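Local coordinates for tRNA threonylcarbamoyladenosine dehydratase (PDB 4D79), which catalyses the ATP-dependent dehydration of threonylcarbamoyladenosine at position 37 of certain tRNAs to the cyclic form, and can accept sulfur from CsdA in vitro, at residues L138-R143 with E183-D188; F189-V192 with K198-V201. One frame throughout, in Å; residues are numbered along the deposited sequence.

Contact 1: residues L138-R143 with E183-D188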
loop_
_atom_site.group_PDB
_atom_site.type_symbol
_atom_site.label_atom_id
_atom_site.label_comp_id
_atom_site.label_asym_id
_atom_site.label_seq_id
_atom_site.Cartn_x
_atom_site.Cartn_y
_atom_site.Cartn_z
ATOM N N LEU B 138 14.853 -20.343 -3.092
ATOM C CA LEU B 138 14.393 -19.534 -4.212
ATOM C C LEU B 138 15.463 -18.526 -4.612
ATOM O O LEU B 138 15.788 -18.382 -5.795
ATOM C CB LEU B 138 13.077 -18.814 -3.856
ATOM C CG LEU B 138 12.469 -17.904 -4.936
ATOM C CD1 LEU B 138 12.080 -18.752 -6.134
ATOM C CD2 LEU B 138 11.265 -17.143 -4.403
ATOM N N ILE B 139 16.035 -17.827 -3.630
ATOM C CA ILE B 139 17.007 -16.776 -3.929
ATOM C C ILE B 139 18.245 -17.349 -4.592
ATOM O O ILE B 139 18.743 -16.793 -5.579
ATOM C CB ILE B 139 17.351 -15.994 -2.651
ATOM C CG1 ILE B 139 16.142 -15.140 -2.259
ATOM C CG2 ILE B 139 18.607 -15.102 -2.826
ATOM C CD1 ILE B 139 16.272 -14.604 -0.903
ATOM N N ALA B 140 18.778 -18.450 -4.042
ATOM C CA ALA B 140 19.976 -19.062 -4.601
ATOM C C ALA B 140 19.745 -19.489 -6.049
ATOM O O ALA B 140 20.573 -19.213 -6.923
ATOM C CB ALA B 140 20.411 -20.233 -3.718
ATOM N N TYR B 141 18.584 -20.079 -6.334
ATOM C CA TYR B 141 18.273 -20.505 -7.690
ATOM C C TYR B 141 18.151 -19.322 -8.648
ATOM O O TYR B 141 18.731 -19.341 -9.745
ATOM C CB TYR B 141 16.994 -21.342 -7.705
ATOM C CG TYR B 141 16.777 -21.945 -9.074
ATOM C CD1 TYR B 141 17.381 -23.161 -9.425
ATOM C CD2 TYR B 141 16.060 -21.269 -10.027
ATOM C CE1 TYR B 141 17.222 -23.706 -10.705
ATOM C CE2 TYR B 141 15.879 -21.792 -11.301
ATOM C CZ TYR B 141 16.487 -23.006 -11.630
ATOM O OH TYR B 141 16.300 -23.500 -12.878
ATOM N N CYS B 142 17.376 -18.277 -8.280
ATOM C CA CYS B 142 17.229 -17.162 -9.198
ATOM C C CYS B 142 18.543 -16.432 -9.383
ATOM O O CYS B 142 18.870 -16.030 -10.501
ATOM C CB CYS B 142 16.154 -16.174 -8.694
ATOM S SG CYS B 142 14.540 -16.934 -8.791
ATOM N N ARG B 143 19.314 -16.275 -8.300
ATOM C CA ARG B 143 20.616 -15.624 -8.402
ATOM C C ARG B 143 21.554 -16.375 -9.365
ATOM O O ARG B 143 22.123 -15.759 -10.268
ATOM C CB ARG B 143 21.239 -15.521 -7.016
ATOM C CG ARG B 143 22.580 -14.792 -6.958
ATOM C CD ARG B 143 23.127 -14.953 -5.537
ATOM N NE ARG B 143 24.435 -14.340 -5.306
ATOM C CZ ARG B 143 25.605 -14.953 -5.380
ATOM N NH1 ARG B 143 25.687 -16.241 -5.714
ATOM N NH2 ARG B 143 26.704 -14.255 -5.121
ATOM N N GLU B 183 22.602 -16.119 6.433
ATOM C CA GLU B 183 23.312 -17.239 7.040
ATOM C C GLU B 183 22.984 -18.553 6.340
ATOM O O GLU B 183 23.881 -19.378 6.109
ATOM C CB GLU B 183 22.981 -17.302 8.537
ATOM C CG GLU B 183 23.432 -16.066 9.331
ATOM C CD GLU B 183 24.799 -15.544 8.903
ATOM O OE1 GLU B 183 25.817 -16.196 9.228
ATOM O OE2 GLU B 183 24.854 -14.484 8.237
ATOM N N ARG B 184 21.710 -18.767 5.978
ATOM C CA ARG B 184 21.350 -20.010 5.301
ATOM C C ARG B 184 21.890 -20.046 3.878
ATOM O O ARG B 184 22.273 -21.114 3.374
ATOM C CB ARG B 184 19.835 -20.215 5.282
ATOM C CG ARG B 184 19.444 -21.624 4.871
ATOM C CD ARG B 184 19.815 -22.611 5.978
ATOM N NE ARG B 184 18.916 -22.545 7.125
ATOM C CZ ARG B 184 17.828 -23.303 7.251
ATOM N NH1 ARG B 184 17.549 -24.217 6.331
ATOM N NH2 ARG B 184 17.048 -23.189 8.320
ATOM N N LEU B 185 21.897 -18.904 3.198
ATOM C CA LEU B 185 22.458 -18.875 1.855
ATOM C C LEU B 185 23.908 -19.325 1.861
ATOM O O LEU B 185 24.346 -20.052 0.964
ATOM C CB LEU B 185 22.351 -17.476 1.255
ATOM C CG LEU B 185 20.978 -17.068 0.726
ATOM C CD1 LEU B 185 20.899 -15.570 0.435
ATOM C CD2 LEU B 185 20.644 -17.879 -0.525
ATOM N N LYS B 186 24.661 -18.903 2.862
ATOM C CA LYS B 186 26.065 -19.267 2.933
ATOM C C LYS B 186 26.222 -20.753 3.245
ATOM O O LYS B 186 26.871 -21.485 2.495
ATOM C CB LYS B 186 26.767 -18.383 3.964
ATOM C CG LYS B 186 28.232 -18.742 4.232
ATOM C CD LYS B 186 28.892 -17.711 5.151
ATOM C CE LYS B 186 30.282 -18.145 5.612
ATOM N NZ LYS B 186 31.005 -17.057 6.346
ATOM N N SER B 187 25.577 -21.229 4.311
ATOM C CA SER B 187 25.813 -22.590 4.782
ATOM C C SER B 187 25.228 -23.628 3.830
ATOM O O SER B 187 25.845 -24.673 3.603
ATOM C CB SER B 187 25.254 -22.760 6.198
ATOM O OG SER B 187 23.845 -22.596 6.219
ATOM N N ASP B 188 24.048 -23.367 3.259
ATOM C CA ASP B 188 23.340 -24.374 2.470
ATOM C C ASP B 188 23.561 -24.273 0.964
ATOM O O ASP B 188 23.256 -25.238 0.256
ATOM C CB ASP B 188 21.827 -24.300 2.719
ATOM C CG ASP B 188 21.430 -24.879 4.051
ATOM O OD1 ASP B 188 22.281 -24.878 4.957
ATOM O OD2 ASP B 188 20.277 -25.334 4.194
#
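Leu-185 reaches across from one helix to Ile-139 and Ala-140 on another, a compact example of helix-on-helix packing in the Rossmann-like fold of the HesA/MoeB/ThiF family. Helix 132-144 is the crossover of a beta-alpha-beta unit, running between the parallel strands 124-127 and 149-152, while helix 176-189 lies in the excursion that joins strand 164-168 to strand 202-206. From CB of Leu-185 the chain is directed at the other helix, and with CG anti to the carbonyl carbon (chi1 -78°) the forked end is carried onto it. CB and CG act as the stem; the touching is left to the two methyls, which divide the partners between them. CD1 meets the branch methyl CG2 of Ile-139 at 4.0 Å, and the two side chains cross at about a right angle. CD2 turns to the neighbouring residue and rests against CB of Ala-140, also at 4.0 Å, while keeping CG2 of Ile-139 within 4.1 Å. In Ile-139, chi1 of -71° sets CG2 anti to the backbone N, the position that faces Leu-185. The same side chain also packs on Leu-149 and Thr-151 of strand 149-152, so it lies between the sheet and helix 176-189. Ala-140 has just one methyl to interpose, and the backbones come correspondingly near, with the CA atoms of Ala-140 and Leu-185 6.9 Å apart. The interface is apolar and buried; away from it, Arg-184 NH1 and Asp-188 OD2, one turn apart on helix 176-189, form a long salt bridge of 3.6 Å. Beyond the side chains, CD2 of Leu-185 also lies 4.0 Å from the backbone N of Ala-140.

Contact 2: residues F189-V192 with K198-V201; sequences FGVV and KLGV
A single methyl of Leu-199, CD2, makes the closest contacts between 189-192 and 198-201. It sits over the face of the Val-192 carbonyl group, almost directly above the carbon, at 3.5 Å from Val-192 C. Val-192 O is 3.7 Å from Leu-199 CD2, and CG1 of Val-191 comes to 3.8 Å from the same methyl; the Val-191 and Leu-199 side chains cross at about a right angle. Val-191 offers that methyl because chi1 of 176° places CG1 anti to the backbone N. Val-192 contributes backbone here, its own CB pointing away. Both segments belong to the loop that carries the chain from the end of helix 176-189 out and back to strand 202-206 of the Rossmann-like sheet. Each limb bends at a glycine with positive phi: Gly-190, where the chain leaves the helix, and Gly-200, two residues before the strand. Further out, the carboxylate of Asp-168 holds the returning limb, OD2 accepting from Leu-199 N and OD1 from Val-201 N, with a weak bond from Gly-200 N to OD1. Asn-194 OD1 accepts from Lys-198 N, and Arg-182 on helix 176-189 packs against the Leu-199 side chain.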
loop_
_atom_site.group_PDB
_atom_site.type_symbol
_atom_site.label_atom_id
_atom_site.label_comp_id
_atom_site.label_asym_id
_atom_site.label_seq_id
_atom_site.Cartn_x
_atom_site.Cartn_y
_atom_site.Cartn_z
ATOM N N PHE B 189 24.020 -23.133 0.452
ATOM C CA PHE B 189 24.109 -22.905 -0.987
ATOM C C PHE B 189 25.425 -22.291 -1.434
ATOM O O PHE B 189 25.587 -22.021 -2.632
ATOM C CB PHE B 189 22.947 -22.005 -1.456
ATOM C CG PHE B 189 21.598 -22.629 -1.253
ATOM C CD1 PHE B 189 21.083 -23.504 -2.206
ATOM C CD2 PHE B 189 20.870 -22.383 -0.105
ATOM C CE1 PHE B 189 19.864 -24.099 -2.018
ATOM C CE2 PHE B 189 19.642 -22.981 0.090
ATOM C CZ PHE B 189 19.138 -23.831 -0.866
ATOM N N GLY B 190 26.350 -22.044 -0.515
ATOM C CA GLY B 190 27.624 -21.469 -0.868
ATOM C C GLY B 190 27.547 -20.054 -1.370
ATOM O O GLY B 190 28.497 -19.581 -1.997
ATOM N N VAL B 191 26.440 -19.361 -1.116
ATOM C CA VAL B 191 26.257 -17.985 -1.567
ATOM C C VAL B 191 26.869 -17.059 -0.526
ATOM O O VAL B 191 26.391 -16.986 0.610
ATOM C CB VAL B 191 24.771 -17.666 -1.790
ATOM C CG1 VAL B 191 24.592 -16.219 -2.169
ATOM C CG2 VAL B 191 24.188 -18.564 -2.865
ATOM N N VAL B 192 27.906 -16.324 -0.934
ATOM C CA VAL B 192 28.679 -15.464 -0.050
ATOM C C VAL B 192 28.937 -14.149 -0.767
ATOM O O VAL B 192 28.849 -14.055 -1.995
ATOM C CB VAL B 192 30.012 -16.126 0.349
ATOM C CG1 VAL B 192 29.746 -17.381 1.148
ATOM C CG2 VAL B 192 30.830 -16.442 -0.903
ATOM N N LYS B 198 28.865 -7.547 -1.574
ATOM C CA LYS B 198 27.477 -7.624 -2.008
ATOM C C LYS B 198 27.173 -9.069 -2.364
ATOM O O LYS B 198 28.067 -9.835 -2.746
ATOM C CB LYS B 198 27.227 -6.704 -3.187
ATOM C CG LYS B 198 27.309 -5.230 -2.827
ATOM C CD LYS B 198 27.005 -4.300 -4.006
ATOM C CE LYS B 198 26.992 -2.841 -3.561
ATOM N NZ LYS B 198 26.341 -1.915 -4.533
ATOM N N LEU B 199 25.922 -9.449 -2.156
ATOM C CA LEU B 199 25.418 -10.743 -2.579
ATOM C C LEU B 199 24.818 -10.733 -3.982
ATOM O O LEU B 199 24.550 -11.808 -4.534
ATOM C CB LEU B 199 24.363 -11.227 -1.592
ATOM C CG LEU B 199 24.908 -11.687 -0.242
ATOM C CD1 LEU B 199 23.789 -11.838 0.820
ATOM C CD2 LEU B 199 25.703 -13.000 -0.380
ATOM N N GLY B 200 24.614 -9.563 -4.576
ATOM C CA GLY B 200 23.956 -9.499 -5.868
ATOM C C GLY B 200 22.497 -9.880 -5.791
ATOM O O GLY B 200 21.980 -10.529 -6.702
ATOM N N VAL B 201 21.826 -9.528 -4.703
ATOM C CA VAL B 201 20.400 -9.788 -4.530
ATOM C C VAL B 201 19.749 -8.503 -4.003
ATOM O O VAL B 201 20.158 -7.980 -2.964
ATOM C CB VAL B 201 20.133 -10.954 -3.559
ATOM C CG1 VAL B 201 18.638 -11.170 -3.389
ATOM C CG2 VAL B 201 20.799 -12.280 -4.025
#

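In the fold
Contacts 1 and 2 follow in series along the chain, the second opening directly where the first closes, at the end of helix 176-189, and their centres lie about 7 Å apart. Contact 1 joins two helices; contact 2 ties the loop leading on to strand 202-206. Arg-143 of helix 132-144 links them, its NE bonding probably to Leu-199 O at 2.6 Å while its CZ packs against Val-191 CG1. Ala-140 CB also touches the ring of Phe-189 at CG, 3.6 Å away. Helix 132-144 thus packs against both helix 176-189 and the loop that follows it, with the side chain of Ile-139 about 11 Å from the bound ATP.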